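Local structure of transcriptional regulator, SorC family (2O0M) at residues A[138-141]-A[142-146]; A[317-320]-A[321-324]. The protein probably regulates transcription by binding DNA, with a sugar-binding domain likely to respond to a carbohydrate ligand. All coordinates share one frame; numbering follows the deposited sequence.

Both interactions are local contacts where the chain leaves a helix, in the α/β sugar-binding domain. Interaction 1 joins the end of helix 122-138 to strand 142-148. Interaction 2 closes helix 313-320 and leads toward strand 328-332. Their centres lie about 25 Å apart, and they do not touch. Interaction 1 is partly buried, with an exposed bend and an apolar side against the sheet. Interaction 2 is mostly buried, although its lysine is exposed. Interaction 1 has no clear hydrogen bond between its segments. Interaction 2 has three weak backbone bonds, a water at the turn and a bound phosphate. Aliphatic contact serves the first, while an aromatic ring and a selenium atom serve the second.

Interaction 1: residues A[138-141]-A[142-146]; sequences LLPN and GENTI
The chain doubles back between L139 and N144, whose CA atoms come within 7.2 Å. L139 has left the helical conformation, and the bend continues through P140 and N141. G142 opens the strand with a phi of 105°, where a CB would be jammed against N141 O.

The side chains of L139, N144 and I146 point into the bend. L139 meets I146 with one methyl, CD1 to CD1 at 4.2 Å. The two aliphatic chains lie obliquely to each other. I146 has CG1 beside its backbone N (chi1 -57°), and this puts its CD1 on the leucine side. Both residues also touch C238 on strand 238-245, and N171 on strand 169-175.

The N144 side chain points from the strand toward P140. Its CG is 3.7 Å from P140 O, and its amide also runs beside CD of the proline ring. The L139 carbonyl accepts a hydrogen bond from R169. Outside the bend, E143 turns away, and its OE2 is hydrogen-bonded to H170.

This is a helix-to-strand turn of an α/β domain, at the start of a strand paired with its neighbours in parallel. Its chemistry is divided. The buried side combines aliphatic contact of L139 and I146 with the polar N144, while L139 O and E143 OE2 are tied to strand 169-175.

Interaction 2: residues A[317-320]-A[321-324]; sequences RAYM and KNAP. With PO4 (phosphate ion), chain C.
Y319 and A323 form the tight part of this helix end. A323 CB meets the Y319 ring obliquely, 3.6 Å from CE2. Selenomethionine M320 meets the same methyl with SE and with the end of its chain, CE, SE to A323 CB being 4.0 Å. Bends at chi2 and chi3 (-66° and -53°) curl its chain back to make this contact. P324 lies across the phenol end, its CD 4.0 Å from Y319 OH. From the surrounding fold, F277 meets the tyrosine ring edge-to-face, and H241 meets it with steeply inclined planes.

The backbone leaves the helix through a type I β-turn from M320 to A323. A323 N makes a weak hydrogen bond to M320 O (3.2 Å). Two further weak bonds run from K321 N to R317 O and from N322 N to Y319 O. A water lies within hydrogen-bonding distance of M320 O and A323 O. It has more acceptors in reach than protons, so both need not be served at once.

The other side is loose and polar. R317 grips a phosphate by the edge of its guanidinium. NH2 gives a nearly straight bond to phosphate O1, 3.0 Å long at 166°. NE gives a more bent one to O4, also 3.0 Å, and a long, weak one to O2. The K321 chain is extended, and its NZ is hydrogen-bonded to E279 O.

The phosphate was probably picked up from the crystallisation liquor, so it marks no established site. R317 binds it, and K321 may add positive charge nearby. The two faces differ in kind: apolar and aromatic contact packs the inner side of the turn, which its weak backbone bonds also hold, while charge dominates outside.

Interaction 1: residues A[138-141]-A[142-146]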
ATOM      1  N   LEU A 138       2.141   4.830 -16.508  1.00 16.76           N
ATOM      2  CA  LEU A 138       2.232   6.012 -15.647  1.00 16.26           C
ATOM      3  C   LEU A 138       3.661   6.530 -15.438  1.00 15.83           C
ATOM      4  O   LEU A 138       3.900   7.733 -15.478  1.00 16.24           O
ATOM      5  CB  LEU A 138       1.585   5.747 -14.267  1.00 16.49           C
ATOM      6  CG  LEU A 138       0.059   5.648 -14.152  1.00 15.94           C
ATOM      7  CD1 LEU A 138      -0.358   5.424 -12.706  1.00 16.07           C
ATOM      8  CD2 LEU A 138      -0.656   6.884 -14.712  1.00 18.07           C
ATOM      9  N   LEU A 139       4.611   5.627 -15.198  1.00 15.36           N
ATOM     10  CA  LEU A 139       5.958   6.049 -14.798  1.00 15.28           C
ATOM     11  C   LEU A 139       6.753   6.623 -15.985  1.00 15.38           C
ATOM     12  O   LEU A 139       6.953   5.942 -16.994  1.00 15.44           O
ATOM     13  CB  LEU A 139       6.723   4.889 -14.160  1.00 14.84           C
ATOM     14  CG  LEU A 139       6.150   4.345 -12.847  1.00 13.43           C
ATOM     15  CD1 LEU A 139       7.015   3.185 -12.415  1.00 14.45           C
ATOM     16  CD2 LEU A 139       6.093   5.414 -11.757  1.00 15.12           C
ATOM     17  N   PRO A 140       7.185   7.885 -15.870  1.00 15.64           N
ATOM     18  CA  PRO A 140       7.993   8.474 -16.939  1.00 16.02           C
ATOM     19  C   PRO A 140       9.426   7.982 -16.992  1.00 16.53           C
ATOM     20  O   PRO A 140       9.918   7.339 -16.064  1.00 16.03           O
ATOM     21  CB  PRO A 140       8.016   9.968 -16.588  1.00 16.10           C
ATOM     22  CG  PRO A 140       7.035  10.159 -15.531  1.00 16.59           C
ATOM     23  CD  PRO A 140       6.929   8.865 -14.802  1.00 16.03           C
ATOM     24  N   ASN A 141      10.112   8.325 -18.080  1.00 16.55           N
ATOM     25  CA  ASN A 141      11.550   8.123 -18.151  1.00 17.54           C
ATOM     26  C   ASN A 141      12.247   8.941 -17.089  1.00 17.67           C
ATOM     27  O   ASN A 141      11.684   9.899 -16.573  1.00 17.96           O
ATOM     28  CB  ASN A 141      12.090   8.521 -19.531  1.00 17.75           C
ATOM     29  CG  ASN A 141      11.776   7.500 -20.589  1.00 18.92           C
ATOM     30  OD1 ASN A 141      11.526   6.331 -20.288  1.00 20.59           O
ATOM     31  ND2 ASN A 141      11.809   7.925 -21.844  1.00 20.84           N
ATOM     32  N   GLY A 142      13.483   8.567 -16.791  1.00 17.90           N
ATOM     33  CA  GLY A 142      14.250   9.193 -15.726  1.00 17.95           C
ATOM     34  C   GLY A 142      14.327   8.288 -14.511  1.00 17.95           C
ATOM     35  O   GLY A 142      14.224   7.064 -14.634  1.00 18.68           O
ATOM     36  N   GLU A 143      14.513   8.895 -13.347  1.00 17.76           N
ATOM     37  CA  GLU A 143      14.684   8.153 -12.101  1.00 17.46           C
ATOM     38  C   GLU A 143      13.407   8.246 -11.272  1.00 16.87           C
ATOM     39  O   GLU A 143      13.055   9.318 -10.779  1.00 17.12           O
ATOM     40  CB  GLU A 143      15.859   8.701 -11.289  1.00 18.34           C
ATOM     41  CG  GLU A 143      17.173   8.797 -12.062  1.00 21.52           C
ATOM     42  CD  GLU A 143      17.732   7.460 -12.460  1.00 25.72           C
ATOM     43  OE1 GLU A 143      17.764   6.549 -11.603  1.00 28.77           O
ATOM     44  OE2 GLU A 143      18.164   7.326 -13.633  1.00 29.10           O
ATOM     45  N   ASN A 144      12.715   7.121 -11.134  1.00 14.85           N
ATOM     46  CA  ASN A 144      11.500   7.056 -10.326  1.00 14.13           C
ATOM     47  C   ASN A 144      11.772   6.359  -9.010  1.00 12.69           C
ATOM     48  O   ASN A 144      12.561   5.419  -8.962  1.00 12.72           O
ATOM     49  CB  ASN A 144      10.426   6.276 -11.077  1.00 12.85           C
ATOM     50  CG  ASN A 144      10.130   6.860 -12.441  1.00 13.80           C
ATOM     51  OD1 ASN A 144      10.253   6.180 -13.480  1.00 15.25           O
ATOM     52  ND2 ASN A 144       9.748   8.120 -12.455  1.00 12.84           N
ATOM     53  N   THR A 145      11.127   6.841  -7.950  1.00 11.94           N
ATOM     54  CA  THR A 145      11.159   6.181  -6.651  1.00 11.77           C
ATOM     55  C   THR A 145       9.723   5.789  -6.279  1.00 11.68           C
ATOM     56  O   THR A 145       8.837   6.642  -6.193  1.00 10.73           O
ATOM     57  CB  THR A 145      11.802   7.068  -5.589  1.00 12.51           C
ATOM     58  OG1 THR A 145      13.155   7.356  -5.974  1.00 14.28           O
ATOM     59  CG2 THR A 145      11.778   6.399  -4.212  1.00 12.50           C
ATOM     60  N   ILE A 146       9.523   4.484  -6.110  1.00 11.09           N
ATOM     61  CA  ILE A 146       8.229   3.898  -5.797  1.00 10.97           C
ATOM     62  C   ILE A 146       8.247   3.387  -4.363  1.00 10.62           C
ATOM     63  O   ILE A 146       8.981   2.451  -4.037  1.00 11.08           O
ATOM     64  CB  ILE A 146       7.884   2.734  -6.735  1.00 11.18           C
ATOM     65  CG1 ILE A 146       7.912   3.184  -8.195  1.00 12.65           C
ATOM     66  CG2 ILE A 146       6.515   2.152  -6.395  1.00 11.32           C
ATOM     67  CD1 ILE A 146       9.216   2.917  -8.901  1.00 14.84           C
TER

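Interaction 2: residues A[317-320]-A[321-324]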
ATOM      1  N   ARG A 317     -14.144   1.133   1.319  1.00 11.69           N
ATOM      2  CA  ARG A 317     -15.010   2.311   1.458  1.00 12.31           C
ATOM      3  C   ARG A 317     -14.469   3.306   2.492  1.00 12.01           C
ATOM      4  O   ARG A 317     -14.464   4.511   2.262  1.00 12.67           O
ATOM      5  CB  ARG A 317     -16.423   1.890   1.856  1.00 12.53           C
ATOM      6  CG  ARG A 317     -17.215   1.268   0.731  1.00 14.05           C
ATOM      7  CD  ARG A 317     -18.419   0.532   1.266  1.00 15.66           C
ATOM      8  NE  ARG A 317     -19.240   1.387   2.123  1.00 18.32           N
ATOM      9  CZ  ARG A 317     -19.900   0.966   3.201  1.00 19.37           C
ATOM     10  NH1 ARG A 317     -19.866  -0.313   3.570  1.00 19.56           N
ATOM     11  NH2 ARG A 317     -20.609   1.824   3.920  1.00 20.38           N
ATOM     12  N   ALA A 318     -14.004   2.799   3.623  1.00 12.27           N
ATOM     13  CA  ALA A 318     -13.594   3.664   4.727  1.00 12.08           C
ATOM     14  C   ALA A 318     -12.307   4.412   4.403  1.00 12.56           C
ATOM     15  O   ALA A 318     -12.173   5.606   4.699  1.00 13.16           O
ATOM     16  CB  ALA A 318     -13.442   2.863   6.001  1.00 11.97           C
ATOM     17  N   TYR A 319     -11.349   3.714   3.801  1.00 11.89           N
ATOM     18  CA  TYR A 319     -10.088   4.365   3.443  1.00 12.70           C
ATOM     19  C   TYR A 319     -10.294   5.297   2.249  1.00 13.41           C
ATOM     20  O   TYR A 319      -9.777   6.412   2.231  1.00 13.54           O
ATOM     21  CB  TYR A 319      -8.963   3.368   3.110  1.00 12.06           C
ATOM     22  CG  TYR A 319      -7.811   4.116   2.488  1.00 11.06           C
ATOM     23  CD1 TYR A 319      -6.948   4.879   3.278  1.00 11.82           C
ATOM     24  CD2 TYR A 319      -7.651   4.168   1.109  1.00 11.19           C
ATOM     25  CE1 TYR A 319      -5.920   5.635   2.712  1.00 11.50           C
ATOM     26  CE2 TYR A 319      -6.631   4.912   0.534  1.00 10.99           C
ATOM     27  CZ  TYR A 319      -5.768   5.643   1.329  1.00 10.30           C
ATOM     28  OH  TYR A 319      -4.761   6.391   0.736  1.00 12.52           O
HETATM   29  N   MSE A 320     -11.014   4.835   1.235  1.00 14.67           N
HETATM   30  CA  MSE A 320     -11.057   5.572  -0.026  1.00 16.80           C
HETATM   31  C   MSE A 320     -11.755   6.930   0.103  1.00 18.29           C
HETATM   32  O   MSE A 320     -11.561   7.806  -0.752  1.00 18.74           O
HETATM   33  CB  MSE A 320     -11.672   4.706  -1.140  1.00 16.51           C
HETATM   34  CG  MSE A 320     -10.797   3.527  -1.552  1.00 17.98           C
HETATM   35 SE   MSE A 320      -9.121   4.019  -2.401  1.00 23.36          SE
HETATM   36  CE  MSE A 320      -9.876   5.153  -3.755  1.00 19.75           C
ATOM     37  N   LYS A 321     -12.534   7.110   1.174  1.00 20.26           N
ATOM     38  CA  LYS A 321     -13.265   8.362   1.426  1.00 22.36           C
ATOM     39  C   LYS A 321     -12.381   9.589   1.342  1.00 23.50           C
ATOM     40  O   LYS A 321     -12.774  10.606   0.734  1.00 25.19           O
ATOM     41  CB  LYS A 321     -13.946   8.331   2.798  1.00 22.84           C
ATOM     42  CG  LYS A 321     -15.313   7.727   2.768  1.00 24.65           C
ATOM     43  CD  LYS A 321     -16.005   7.820   4.106  1.00 24.58           C
ATOM     44  CE  LYS A 321     -17.478   7.504   3.980  1.00 25.59           C
ATOM     45  NZ  LYS A 321     -18.161   7.413   5.292  1.00 27.64           N
ATOM     46  N   ASN A 322     -11.198   9.485   1.945  1.00 23.65           N
ATOM     47  CA  ASN A 322     -10.221  10.574   1.984  1.00 23.83           C
ATOM     48  C   ASN A 322      -8.926  10.311   1.196  1.00 23.03           C
ATOM     49  O   ASN A 322      -7.951  11.035   1.374  1.00 23.90           O
ATOM     50  CB  ASN A 322      -9.887  10.919   3.447  1.00 25.12           C
ATOM     51  CG  ASN A 322      -8.903   9.922   4.111  1.00 27.85           C
ATOM     52  OD1 ASN A 322      -8.540   8.868   3.549  1.00 30.53           O
ATOM     53  ND2 ASN A 322      -8.476  10.267   5.328  1.00 30.04           N
ATOM     54  N   ALA A 323      -8.910   9.286   0.339  1.00 21.16           N
ATOM     55  CA  ALA A 323      -7.760   9.002  -0.522  1.00 19.67           C
ATOM     56  C   ALA A 323      -7.545  10.157  -1.510  1.00 18.28           C
ATOM     57  O   ALA A 323      -8.510  10.836  -1.868  1.00 15.67           O
ATOM     58  CB  ALA A 323      -7.963   7.714  -1.286  1.00 19.70           C
ATOM     59  N   PRO A 324      -6.287  10.374  -1.962  1.00 17.25           N
ATOM     60  CA  PRO A 324      -6.034  11.433  -2.935  1.00 17.18           C
ATOM     61  C   PRO A 324      -6.857  11.193  -4.184  1.00 16.15           C
ATOM     62  O   PRO A 324      -7.008  10.049  -4.602  1.00 15.18           O
ATOM     63  CB  PRO A 324      -4.550  11.271  -3.264  1.00 17.11           C
ATOM     64  CG  PRO A 324      -3.988  10.632  -2.054  1.00 17.66           C
ATOM     65  CD  PRO A 324      -5.037   9.681  -1.598  1.00 18.09           C
TER
HETATM   66  P   PO4 C 402     -19.583   4.965   2.199  1.00 43.98           P
HETATM   67  O1  PO4 C 402     -20.388   4.791   3.463  1.00 46.76           O
HETATM   68  O2  PO4 C 402     -20.315   4.487   0.973  1.00 48.56           O
HETATM   69  O3  PO4 C 402     -19.243   6.424   2.047  1.00 46.44           O
HETATM   70  O4  PO4 C 402     -18.307   4.184   2.325  1.00 48.29           O
HETATM   71  O   HOH W   1     -11.109  10.213  -2.145  1.00 27.21           O